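Local coordinates for DUF655 domain-containing protein (Archaeoglobus fulgidus, PDB 2I5H) that is of unknown function but, as a DUF655 member of the helix-hairpin-helix clan joining a small beta sheet to a helical region, may bind nucleic acid, at residues E18-L24 and Q46-N52; D25-H31 and R41-Q46; L55-R61 and V81-R87; R180-E184 and Y192-T196. Residues are numbered along the deposited sequence.

Contact 1: residues E18-L24 and Q46-N52; sequences EDYAYVL and QVVGERN
Strand 20-23 runs antiparallel to strand 46-49, the short axes 4.3 Å apart at closest approach and 135° between their directions. Ala-21/Gly-49 and Val-23/Val-47 are non-hydrogen-bonded pairs (CA-CA 4.0 and 4.5 Å); Tyr-22/Val-48 is the hydrogen-bonded pair, Tyr-22 N giving to Val-48 O (2.8 Å) and Val-48 N to Tyr-22 O (2.9 Å). Glu-50 N to Tyr-20 O (3.1 Å) and Leu-24 N to Gln-46 O (2.8 Å) extend the pattern. These are inner strands of a five-stranded antiparallel sheet, with helix 96-111 covering Tyr-22 and Val-48. Just before the strand, Glu-18 (chi1 and chi2 m) brings its carboxylate to the backbone that follows strand 46-49: OE1 accepts from Arg-51 N (3.0 Å) and OE2 from Asn-52 N (2.8 Å). A CB on Gly-49 would clash with Glu-18 OE2. Glu-50 OE1 instead forms a salt bridge with Arg-71. Buried Gln-46 is satisfied too: OE1 accepts from Thr-95 N, and NE2 donates to Glu-57 OE1 and Asp-93 O.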
# COMPACT_ATOMS: atom_id res chain seq x y z
N GLU A 18 12.70 2.10 1.83
CA GLU A 18 11.95 0.99 2.47
C GLU A 18 12.88 0.00 3.17
O GLU A 18 13.93 -0.36 2.64
CB GLU A 18 11.13 0.23 1.42
CG GLU A 18 10.11 1.08 0.69
CD GLU A 18 8.87 1.34 1.51
OE1 GLU A 18 8.89 1.08 2.74
OE2 GLU A 18 7.87 1.81 0.94
N ASP A 19 12.49 -0.43 4.36
CA ASP A 19 13.27 -1.40 5.12
C ASP A 19 12.55 -2.75 5.08
O ASP A 19 13.19 -3.80 5.14
CB ASP A 19 13.43 -0.93 6.58
CG ASP A 19 14.88 -0.80 6.98
OD1 ASP A 19 15.65 -0.18 6.22
OD2 ASP A 19 15.25 -1.30 8.06
N TYR A 20 11.23 -2.70 4.98
CA TYR A 20 10.42 -3.92 4.92
C TYR A 20 9.35 -3.80 3.83
O TYR A 20 8.87 -2.71 3.55
CB TYR A 20 9.74 -4.17 6.26
CG TYR A 20 10.68 -4.59 7.36
CD1 TYR A 20 11.05 -5.93 7.51
CD2 TYR A 20 11.21 -3.66 8.25
CE1 TYR A 20 11.92 -6.32 8.53
CE2 TYR A 20 12.07 -4.04 9.27
CZ TYR A 20 12.42 -5.38 9.40
OH TYR A 20 13.26 -5.76 10.42
N ALA A 21 8.98 -4.94 3.24
CA ALA A 21 7.94 -4.97 2.21
C ALA A 21 7.11 -6.23 2.37
O ALA A 21 7.52 -7.18 3.04
CB ALA A 21 8.57 -4.93 0.82
N TYR A 22 5.93 -6.23 1.75
CA TYR A 22 5.03 -7.37 1.82
C TYR A 22 4.92 -8.03 0.44
O TYR A 22 4.82 -7.35 -0.58
CB TYR A 22 3.66 -6.91 2.32
CG TYR A 22 3.60 -6.68 3.82
CD1 TYR A 22 3.05 -7.64 4.67
CD2 TYR A 22 4.09 -5.50 4.39
CE1 TYR A 22 2.99 -7.43 6.05
CE2 TYR A 22 4.04 -5.29 5.77
CZ TYR A 22 3.49 -6.26 6.59
OH TYR A 22 3.41 -6.04 7.95
N VAL A 23 4.94 -9.35 0.43
CA VAL A 23 4.87 -10.12 -0.80
C VAL A 23 3.51 -10.07 -1.48
O VAL A 23 2.48 -10.34 -0.86
CB VAL A 23 5.26 -11.60 -0.55
CG1 VAL A 23 5.12 -12.39 -1.83
CG2 VAL A 23 6.68 -11.68 -0.02
N LEU A 24 3.52 -9.74 -2.77
CA LEU A 24 2.31 -9.67 -3.57
C LEU A 24 2.19 -10.90 -4.46
O LEU A 24 1.08 -11.37 -4.73
CB LEU A 24 2.35 -8.43 -4.48
CG LEU A 24 2.46 -7.05 -3.83
CD1 LEU A 24 2.68 -6.00 -4.92
CD2 LEU A 24 1.19 -6.74 -3.05
N GLN A 46 7.29 -9.95 -6.29
CA GLN A 46 6.94 -8.55 -6.44
C GLN A 46 6.43 -8.18 -5.06
O GLN A 46 5.60 -8.89 -4.48
CB GLN A 46 5.88 -8.34 -7.53
CG GLN A 46 6.38 -8.72 -8.91
CD GLN A 46 5.46 -8.27 -10.01
OE1 GLN A 46 4.24 -8.24 -9.84
NE2 GLN A 46 6.03 -7.92 -11.16
N VAL A 47 6.95 -7.09 -4.52
CA VAL A 47 6.57 -6.67 -3.18
C VAL A 47 6.16 -5.21 -3.10
O VAL A 47 6.43 -4.43 -4.01
CB VAL A 47 7.74 -6.92 -2.19
CG1 VAL A 47 8.17 -8.37 -2.25
CG2 VAL A 47 8.93 -6.00 -2.52
N VAL A 48 5.49 -4.86 -2.01
CA VAL A 48 5.07 -3.48 -1.80
C VAL A 48 5.64 -3.03 -0.45
O VAL A 48 5.47 -3.71 0.56
CB VAL A 48 3.52 -3.34 -1.83
CG1 VAL A 48 2.85 -4.23 -0.78
CG2 VAL A 48 3.13 -1.88 -1.62
N GLY A 49 6.37 -1.91 -0.47
CA GLY A 49 6.97 -1.38 0.75
C GLY A 49 5.94 -0.96 1.79
O GLY A 49 4.92 -0.36 1.45
N GLU A 50 6.20 -1.26 3.07
CA GLU A 50 5.24 -0.93 4.12
C GLU A 50 5.21 0.54 4.55
O GLU A 50 4.26 0.96 5.20
CB GLU A 50 5.45 -1.81 5.36
CG GLU A 50 6.83 -1.71 6.00
CD GLU A 50 6.86 -2.29 7.42
OE1 GLU A 50 6.11 -3.26 7.69
OE2 GLU A 50 7.65 -1.80 8.25
N ARG A 51 6.22 1.31 4.18
CA ARG A 51 6.25 2.71 4.58
C ARG A 51 5.64 3.66 3.55
O ARG A 51 4.73 4.44 3.86
CB ARG A 51 7.70 3.13 4.86
CG ARG A 51 7.86 4.58 5.30
CD ARG A 51 9.32 4.93 5.52
NE ARG A 51 9.92 4.12 6.58
CZ ARG A 51 9.60 4.23 7.87
NH1 ARG A 51 8.68 5.10 8.26
NH2 ARG A 51 10.19 3.45 8.76
N ASN A 52 6.13 3.58 2.31
CA ASN A 52 5.66 4.46 1.24
C ASN A 52 4.96 3.72 0.10
O ASN A 52 4.64 4.31 -0.93
CB ASN A 52 6.84 5.26 0.69
CG ASN A 52 7.55 6.05 1.78
OD1 ASN A 52 8.77 6.24 1.72
ND2 ASN A 52 6.80 6.51 2.77

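Contact 2: residues D25-H31 and R41-Q46; sequences DFMPYGH and REPLAQ
Strands 25-27 and 44-46 lie antiparallel at 165°, their axes 4.7 Å apart at closest approach, and form the end farther from the centre of the chain in the pairing between strands 20-27 and 44-49 of the antiparallel sheet. Asp-25/Gln-46 and Met-27/Leu-44 are hydrogen-bonded pairs flanking the non-hydrogen-bonded pair Phe-26/Ala-45 (CA-CA 4.3 Å). Met-27 N donates to Leu-44 O (2.7 Å), Leu-44 N to Met-27 O (2.9 Å) and Gln-46 N to Asp-25 O (2.9 Å), while Asp-25 N to Gln-46 O is weak at 3.4 Å. A type I turn from Met-27 to Gly-30, closed by Gly-30 N to Met-27 O (2.9 Å), then bends the chain; Gly-30 has phi 74°, a value glycine adopts easily, and a CB would press on Glu-42 O. Pro-28, with phi -46°, suits the turn.

Phe-26 (chi1 t) brings CE1 to 3.9 Å from Pro-43 CB, and its ring edge meets small Ala-45. On the face bearing Asp-25, Met-27 and Leu-44, Met-27 CE lies 3.9 Å from Gln-46 CG, and Leu-44 CD1 lies 3.9 Å from His-31 CD2. The polar ends find partners elsewhere: His-31 NE2 hydrogen-bonds Glu-57, Gln-46 OE1 Thr-95 N, and Asp-25 the Thr-95 hydroxyl. One water donates to Tyr-29 O (2.6 Å) and His-31 O (2.8 Å) and accepts from Arg-41 NH1 (2.9 Å).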
# COMPACT_ATOMS: atom_id res chain seq x y z
N ASP A 25 3.33 -11.41 -4.90
CA ASP A 25 3.36 -12.56 -5.79
C ASP A 25 4.76 -13.15 -5.82
O ASP A 25 5.75 -12.41 -5.89
CB ASP A 25 2.94 -12.09 -7.20
CG ASP A 25 2.80 -13.23 -8.19
OD1 ASP A 25 2.36 -14.33 -7.80
OD2 ASP A 25 3.11 -13.02 -9.38
N PHE A 26 4.85 -14.48 -5.74
CA PHE A 26 6.14 -15.16 -5.80
C PHE A 26 6.21 -16.05 -7.04
O PHE A 26 5.30 -16.86 -7.29
CB PHE A 26 6.39 -15.99 -4.53
CG PHE A 26 7.65 -16.83 -4.60
CD1 PHE A 26 8.88 -16.25 -4.96
CD2 PHE A 26 7.60 -18.20 -4.34
CE1 PHE A 26 10.03 -17.03 -5.06
CE2 PHE A 26 8.76 -18.99 -4.44
CZ PHE A 26 9.98 -18.40 -4.80
N MET A 27 7.28 -15.90 -7.81
CA MET A 27 7.49 -16.67 -9.04
C MET A 27 8.77 -17.48 -8.96
O MET A 27 9.87 -16.97 -9.25
CB MET A 27 7.58 -15.73 -10.24
CG MET A 27 6.32 -14.92 -10.49
SD MET A 27 6.60 -13.55 -11.64
CE MET A 27 7.03 -12.26 -10.50
N PRO A 28 8.66 -18.76 -8.58
CA PRO A 28 9.82 -19.66 -8.47
C PRO A 28 10.77 -19.59 -9.66
O PRO A 28 12.00 -19.59 -9.48
CB PRO A 28 9.18 -21.04 -8.33
CG PRO A 28 7.94 -20.73 -7.56
CD PRO A 28 7.42 -19.47 -8.21
N TYR A 29 10.23 -19.55 -10.87
CA TYR A 29 11.06 -19.47 -12.08
C TYR A 29 10.99 -18.13 -12.78
O TYR A 29 11.30 -18.02 -13.97
CB TYR A 29 10.68 -20.57 -13.08
CG TYR A 29 11.48 -21.85 -12.91
CD1 TYR A 29 10.85 -23.06 -12.63
CD2 TYR A 29 12.87 -21.83 -13.00
CE1 TYR A 29 11.58 -24.23 -12.44
CE2 TYR A 29 13.62 -22.99 -12.81
CZ TYR A 29 12.97 -24.18 -12.53
OH TYR A 29 13.70 -25.32 -12.29
N GLY A 30 10.59 -17.09 -12.05
CA GLY A 30 10.50 -15.77 -12.64
C GLY A 30 9.32 -15.57 -13.57
O GLY A 30 8.34 -16.32 -13.53
N HIS A 31 9.41 -14.56 -14.43
CA HIS A 31 8.31 -14.28 -15.35
C HIS A 31 8.10 -15.37 -16.38
O HIS A 31 9.04 -15.83 -17.02
CB HIS A 31 8.55 -12.93 -16.03
CG HIS A 31 8.44 -11.77 -15.09
ND1 HIS A 31 7.25 -11.38 -14.52
CD2 HIS A 31 9.39 -10.94 -14.59
CE1 HIS A 31 7.46 -10.36 -13.71
NE2 HIS A 31 8.75 -10.07 -13.73
N ARG A 41 17.15 -18.36 -15.14
CA ARG A 41 16.05 -17.62 -14.52
C ARG A 41 16.10 -17.77 -13.00
O ARG A 41 16.27 -18.87 -12.49
CB ARG A 41 14.71 -18.15 -15.03
CG ARG A 41 14.62 -18.17 -16.54
CD ARG A 41 13.26 -18.67 -17.00
NE ARG A 41 13.29 -19.02 -18.42
CZ ARG A 41 12.28 -19.57 -19.08
NH1 ARG A 41 11.14 -19.83 -18.45
NH2 ARG A 41 12.42 -19.88 -20.36
N GLU A 42 15.95 -16.67 -12.29
CA GLU A 42 15.99 -16.77 -10.84
C GLU A 42 14.62 -16.57 -10.22
O GLU A 42 13.70 -16.03 -10.84
CB GLU A 42 17.00 -15.77 -10.27
CG GLU A 42 16.66 -14.30 -10.42
CD GLU A 42 17.90 -13.42 -10.28
OE1 GLU A 42 18.74 -13.68 -9.39
OE2 GLU A 42 18.03 -12.45 -11.05
N PRO A 43 14.44 -17.05 -8.99
CA PRO A 43 13.15 -16.88 -8.33
C PRO A 43 12.94 -15.41 -8.01
O PRO A 43 13.83 -14.74 -7.50
CB PRO A 43 13.28 -17.76 -7.08
CG PRO A 43 14.77 -17.83 -6.84
CD PRO A 43 15.34 -17.93 -8.22
N LEU A 44 11.75 -14.90 -8.34
CA LEU A 44 11.44 -13.50 -8.12
C LEU A 44 10.16 -13.29 -7.33
O LEU A 44 9.28 -14.15 -7.32
CB LEU A 44 11.26 -12.78 -9.47
CG LEU A 44 12.38 -12.76 -10.50
CD1 LEU A 44 11.87 -12.10 -11.80
CD2 LEU A 44 13.59 -12.00 -9.94
N ALA A 45 10.07 -12.14 -6.66
CA ALA A 45 8.86 -11.77 -5.95
C ALA A 45 8.57 -10.30 -6.22
O ALA A 45 9.48 -9.49 -6.40
CB ALA A 45 9.01 -12.00 -4.45
N GLN A 46 7.29 -9.95 -6.29
CA GLN A 46 6.94 -8.55 -6.44
C GLN A 46 6.43 -8.18 -5.06
O GLN A 46 5.60 -8.89 -4.48
CB GLN A 46 5.88 -8.34 -7.53
CG GLN A 46 6.38 -8.72 -8.91
CD GLN A 46 5.46 -8.27 -10.01
OE1 GLN A 46 4.24 -8.24 -9.84
NE2 GLN A 46 6.03 -7.92 -11.16
O HOH W 1 14.57 -20.33 -10.24
O HOH W 2 10.00 -18.35 -16.23

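Contact 3: residues L55-R61 and V81-R87; sequences LLEVSIR and VVYKIKR
Glu-57 (chi1 and chi2 t) extends from the sheet face that it shares with Arg-87, whose chi1 is p and the rest of whose chain is extended; Arg-87 NH2 meets Glu-57 OE2 at 3.0 Å in a salt bridge, with a weak second bond from NE to the same oxygen at 3.5 Å. Glu-57 OE1 accepts from His-31 and Gln-46, so the buried carboxylate is well compensated. Lys-86 curls with chi1, chi2 and chi3 all m, its CG 3.9 Å from Val-58 CA, and its amine forms a salt bridge with Glu-42.

Strands 55-60 and 82-87 are antiparallel (147°, axes 4.5 Å apart at closest approach), and 82-88 is an outermost strand of the sheet. A classic beta bulge sets Lys-86 and Arg-87 opposite Glu-57: Glu-57 O receives Lys-86 N at 2.8 Å and, weakly, Arg-87 N at 3.3 Å, while Glu-57 N donates to Arg-87 O (3.0 Å). The register shifts again between Val-58/Ile-85 and Ile-60/Val-82. Here Ser-59, chi1 p, is short enough for OG to accept from Lys-84 N (2.9 Å), while Ser-59 N donates to Lys-84 O and Tyr-83 N to Ser-59 O, both 2.8 Å. Val-58, chi1 m, puts CG1 4.3 Å from Ile-85 CG1; Ile-60, m,m, places CD1 4.3 Å from Val-82 CG2. Arg-61 N closes on Val-81 O at 2.9 Å.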
# COMPACT_ATOMS: atom_id res chain seq x y z
N LEU A 55 6.60 -0.09 -5.07
CA LEU A 55 6.48 -1.40 -5.71
C LEU A 55 7.87 -1.82 -6.18
O LEU A 55 8.54 -1.08 -6.90
CB LEU A 55 5.54 -1.35 -6.91
CG LEU A 55 4.10 -0.90 -6.65
CD1 LEU A 55 3.32 -0.97 -7.97
CD2 LEU A 55 3.44 -1.80 -5.61
N LEU A 56 8.28 -3.02 -5.78
CA LEU A 56 9.60 -3.52 -6.13
C LEU A 56 9.59 -4.96 -6.61
O LEU A 56 8.74 -5.76 -6.21
CB LEU A 56 10.54 -3.44 -4.91
CG LEU A 56 10.79 -2.08 -4.25
CD1 LEU A 56 11.48 -2.26 -2.90
CD2 LEU A 56 11.64 -1.24 -5.17
N GLU A 57 10.54 -5.29 -7.48
CA GLU A 57 10.70 -6.65 -7.93
C GLU A 57 12.05 -7.03 -7.32
O GLU A 57 13.02 -6.28 -7.43
CB GLU A 57 10.76 -6.72 -9.45
CG GLU A 57 10.88 -8.13 -9.98
CD GLU A 57 10.33 -8.27 -11.40
OE1 GLU A 57 9.10 -8.14 -11.59
OE2 GLU A 57 11.14 -8.50 -12.31
N VAL A 58 12.09 -8.17 -6.63
CA VAL A 58 13.31 -8.63 -5.98
C VAL A 58 13.56 -10.10 -6.26
O VAL A 58 12.63 -10.85 -6.53
CB VAL A 58 13.19 -8.48 -4.44
CG1 VAL A 58 12.79 -7.07 -4.08
CG2 VAL A 58 12.16 -9.47 -3.91
N SER A 59 14.83 -10.51 -6.21
CA SER A 59 15.13 -11.92 -6.38
C SER A 59 15.03 -12.53 -4.98
O SER A 59 15.19 -11.84 -3.97
CB SER A 59 16.53 -12.12 -6.97
OG SER A 59 17.49 -11.33 -6.30
N ILE A 60 14.75 -13.83 -4.92
CA ILE A 60 14.60 -14.52 -3.65
C ILE A 60 15.72 -15.55 -3.50
O ILE A 60 16.13 -16.17 -4.47
CB ILE A 60 13.20 -15.22 -3.59
CG1 ILE A 60 12.09 -14.17 -3.65
CG2 ILE A 60 13.07 -16.06 -2.31
CD1 ILE A 60 12.11 -13.15 -2.53
N ARG A 61 16.22 -15.72 -2.28
CA ARG A 61 17.29 -16.67 -2.01
C ARG A 61 16.87 -18.12 -2.20
O ARG A 61 15.69 -18.46 -2.09
CB ARG A 61 17.80 -16.47 -0.58
CG ARG A 61 18.40 -15.10 -0.33
CD ARG A 61 18.80 -14.95 1.14
NE ARG A 61 19.88 -15.87 1.47
CZ ARG A 61 21.16 -15.68 1.16
NH1 ARG A 61 21.54 -14.57 0.52
NH2 ARG A 61 22.05 -16.60 1.47
N VAL A 81 15.40 -13.65 3.45
CA VAL A 81 14.61 -14.18 2.34
C VAL A 81 14.91 -13.54 0.99
O VAL A 81 15.10 -14.24 -0.01
CB VAL A 81 13.10 -14.05 2.66
CG1 VAL A 81 12.25 -14.53 1.48
CG2 VAL A 81 12.77 -14.88 3.90
N VAL A 82 14.94 -12.21 0.96
CA VAL A 82 15.23 -11.49 -0.28
C VAL A 82 16.71 -11.59 -0.61
O VAL A 82 17.56 -11.54 0.28
CB VAL A 82 14.82 -10.00 -0.16
CG1 VAL A 82 15.34 -9.20 -1.35
CG2 VAL A 82 13.31 -9.89 -0.07
N TYR A 83 17.03 -11.76 -1.89
CA TYR A 83 18.43 -11.81 -2.29
C TYR A 83 18.80 -10.39 -2.69
O TYR A 83 19.41 -9.66 -1.91
CB TYR A 83 18.64 -12.80 -3.45
CG TYR A 83 20.07 -12.89 -3.95
CD1 TYR A 83 21.16 -12.74 -3.09
CD2 TYR A 83 20.33 -13.16 -5.29
CE1 TYR A 83 22.47 -12.84 -3.56
CE2 TYR A 83 21.63 -13.27 -5.77
CZ TYR A 83 22.70 -13.11 -4.90
OH TYR A 83 23.97 -13.20 -5.40
N LYS A 84 18.39 -9.97 -3.89
CA LYS A 84 18.70 -8.62 -4.36
C LYS A 84 17.45 -7.86 -4.81
O LYS A 84 16.45 -8.46 -5.23
CB LYS A 84 19.67 -8.71 -5.55
CG LYS A 84 20.99 -9.41 -5.24
CD LYS A 84 21.80 -8.63 -4.22
CE LYS A 84 23.16 -9.27 -4.00
NZ LYS A 84 23.99 -8.47 -3.05
N ILE A 85 17.51 -6.53 -4.71
CA ILE A 85 16.40 -5.70 -5.18
C ILE A 85 16.73 -5.46 -6.65
O ILE A 85 17.78 -4.90 -6.99
CB ILE A 85 16.35 -4.35 -4.44
CG1 ILE A 85 16.08 -4.59 -2.95
CG2 ILE A 85 15.24 -3.47 -5.03
CD1 ILE A 85 15.98 -3.32 -2.13
N LYS A 86 15.83 -5.89 -7.54
CA LYS A 86 16.07 -5.75 -8.98
C LYS A 86 15.72 -4.39 -9.56
O LYS A 86 16.54 -3.75 -10.23
CB LYS A 86 15.29 -6.83 -9.75
CG LYS A 86 15.48 -8.26 -9.25
CD LYS A 86 16.90 -8.78 -9.47
CE LYS A 86 17.16 -9.13 -10.93
NZ LYS A 86 18.50 -9.76 -11.09
N ARG A 87 14.50 -3.93 -9.30
CA ARG A 87 14.06 -2.66 -9.85
C ARG A 87 12.72 -2.22 -9.29
O ARG A 87 11.92 -3.05 -8.84
CB ARG A 87 13.92 -2.79 -11.37
CG ARG A 87 12.98 -3.92 -11.78
CD ARG A 87 12.99 -4.20 -13.29
NE ARG A 87 12.39 -5.51 -13.60
CZ ARG A 87 12.21 -5.98 -14.83
NH1 ARG A 87 12.58 -5.27 -15.89
NH2 ARG A 87 11.66 -7.18 -15.00
O HOH W 3 19.44 -11.34 -8.22
O HOH W 4 20.45 -11.64 0.66

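Contact 4: residues R180-E184 and Y192-T196; sequences RIIYE and YKLFT
Arg-180 leads, on helix 173-186 and with its CB directed toward the irregular chain 192-196. Chi1 t and chi2 p lay its long side chain along the helix, so that NE reaches Glu-184 OE2 (2.8 Å), an i to i+4 salt bridge one helical turn on, beside the backbone bond from Glu-184 N to Arg-180 O (2.9 Å). NH2 approaches Tyr-192 O at 2.7 Å in a weak bond, and a water joins NH2 to Tyr-192 N (3.1 Å each). The aliphatic part of Arg-180 also packs, CG lying 3.7 Å from Phe-195 CE2. Ile-181, chi1 m and chi2 t, sets CG1 3.7 Å from Phe-195 CD2 and CG2 4.0 Å from Thr-196 CG2, while also touching helix 96-111. In this way the C-terminal tail doubles back against the last helix of the chain, and Phe-195 meets Phe-120 edge-to-face. Glu-184, chi1 m and chi2 t, points into the curve of the tail, whose amides converge on its carboxylate: Leu-194 N donates to OE2 (2.8 Å), Phe-195 N to OE1 (3.2 Å) and Thr-196 N weakly to OE1 (3.0 Å). The Thr-196 hydroxyl OG1 donates to OE1 at 2.7 Å.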
# COMPACT_ATOMS: atom_id res chain seq x y z
N ARG A 180 -6.97 5.58 -1.93
CA ARG A 180 -6.08 6.71 -2.19
C ARG A 180 -4.67 6.23 -2.51
O ARG A 180 -4.05 6.70 -3.46
CB ARG A 180 -6.04 7.66 -0.99
CG ARG A 180 -5.11 8.86 -1.17
CD ARG A 180 -5.50 9.70 -2.39
NE ARG A 180 -4.48 10.70 -2.72
CZ ARG A 180 -4.60 11.58 -3.70
NH1 ARG A 180 -5.68 11.61 -4.46
NH2 ARG A 180 -3.61 12.44 -3.94
N ILE A 181 -4.17 5.28 -1.72
CA ILE A 181 -2.82 4.76 -1.96
C ILE A 181 -2.72 4.17 -3.37
O ILE A 181 -1.78 4.46 -4.11
CB ILE A 181 -2.44 3.70 -0.91
CG1 ILE A 181 -2.34 4.37 0.47
CG2 ILE A 181 -1.12 3.03 -1.28
CD1 ILE A 181 -2.14 3.41 1.62
N ILE A 182 -3.68 3.34 -3.74
CA ILE A 182 -3.67 2.74 -5.06
C ILE A 182 -3.74 3.83 -6.13
O ILE A 182 -3.07 3.74 -7.16
CB ILE A 182 -4.84 1.75 -5.23
CG1 ILE A 182 -4.55 0.49 -4.41
CG2 ILE A 182 -5.06 1.42 -6.70
CD1 ILE A 182 -5.62 -0.57 -4.48
N TYR A 183 -4.52 4.87 -5.87
CA TYR A 183 -4.64 5.97 -6.83
C TYR A 183 -3.28 6.62 -7.06
O TYR A 183 -2.88 6.88 -8.19
CB TYR A 183 -5.63 7.02 -6.34
CG TYR A 183 -5.76 8.19 -7.29
CD1 TYR A 183 -6.51 8.07 -8.46
CD2 TYR A 183 -5.09 9.39 -7.05
CE1 TYR A 183 -6.59 9.13 -9.37
CE2 TYR A 183 -5.16 10.45 -7.96
CZ TYR A 183 -5.91 10.31 -9.11
OH TYR A 183 -5.99 11.36 -10.00
N GLU A 184 -2.56 6.88 -5.97
CA GLU A 184 -1.25 7.51 -6.06
C GLU A 184 -0.24 6.62 -6.77
O GLU A 184 0.56 7.09 -7.57
CB GLU A 184 -0.76 7.88 -4.65
CG GLU A 184 -1.57 9.02 -4.02
CD GLU A 184 -1.14 9.37 -2.61
OE1 GLU A 184 -0.05 8.93 -2.18
OE2 GLU A 184 -1.89 10.11 -1.92
N TYR A 192 -0.69 15.62 -5.41
CA TYR A 192 -0.55 15.33 -3.99
C TYR A 192 -0.26 13.86 -3.67
O TYR A 192 -0.98 12.97 -4.10
CB TYR A 192 -1.80 15.78 -3.24
CG TYR A 192 -2.01 17.27 -3.27
CD1 TYR A 192 -1.14 18.13 -2.60
CD2 TYR A 192 -3.08 17.84 -3.97
CE1 TYR A 192 -1.32 19.51 -2.63
CE2 TYR A 192 -3.26 19.22 -4.01
CZ TYR A 192 -2.38 20.05 -3.34
OH TYR A 192 -2.55 21.41 -3.39
N LYS A 193 0.82 13.63 -2.92
CA LYS A 193 1.20 12.28 -2.51
C LYS A 193 1.03 12.20 -1.00
O LYS A 193 1.97 12.44 -0.24
CB LYS A 193 2.66 12.00 -2.88
CG LYS A 193 2.98 12.06 -4.37
CD LYS A 193 2.13 11.10 -5.18
CE LYS A 193 2.63 10.99 -6.61
NZ LYS A 193 2.76 12.32 -7.28
N LEU A 194 -0.18 11.85 -0.57
CA LEU A 194 -0.50 11.75 0.85
C LEU A 194 0.16 10.59 1.58
O LEU A 194 0.65 10.75 2.70
CB LEU A 194 -2.01 11.65 1.04
CG LEU A 194 -2.86 12.82 0.52
CD1 LEU A 194 -4.33 12.49 0.72
CD2 LEU A 194 -2.48 14.09 1.26
N PHE A 195 0.16 9.42 0.96
CA PHE A 195 0.72 8.24 1.61
C PHE A 195 1.86 7.56 0.87
O PHE A 195 2.47 6.63 1.40
CB PHE A 195 -0.39 7.21 1.84
CG PHE A 195 -1.63 7.80 2.45
CD1 PHE A 195 -1.59 8.37 3.72
CD2 PHE A 195 -2.83 7.79 1.75
CE1 PHE A 195 -2.74 8.93 4.29
CE2 PHE A 195 -3.98 8.35 2.31
CZ PHE A 195 -3.94 8.92 3.58
N THR A 196 2.16 8.01 -0.35
CA THR A 196 3.22 7.39 -1.13
C THR A 196 4.41 8.30 -1.41
O THR A 196 5.25 7.99 -2.25
CB THR A 196 2.68 6.88 -2.48
OG1 THR A 196 2.21 7.98 -3.26
CG2 THR A 196 1.54 5.89 -2.26
O HOH W 5 -3.61 14.72 -6.06

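Overall arrangement
Contacts 1, 2 and 3 belong to one antiparallel sheet. Contacts 1 and 2 are successive parts of the same strand pair, sharing Gln-46; contact 3 joins the next strand, 55-60, to an outermost one. Contact 1 is the most buried, its centre about 8 Å from the chain centre. Contacts 2 and 3, about 21 and 17 Å out, are partly exposed; contact 2 adds a turn, contact 3 two bulges, and both bind waters. The Glu-42 to Lys-86 salt bridge and Ala-45 N to Val-58 O tie them together. Contact 4, partly buried, has no strand pairing: a helix carboxylate gathers tail amides, much as Glu-18 does in contact 1. Asn-52 O packs on Thr-196 CB where contacts 1 and 4 touch.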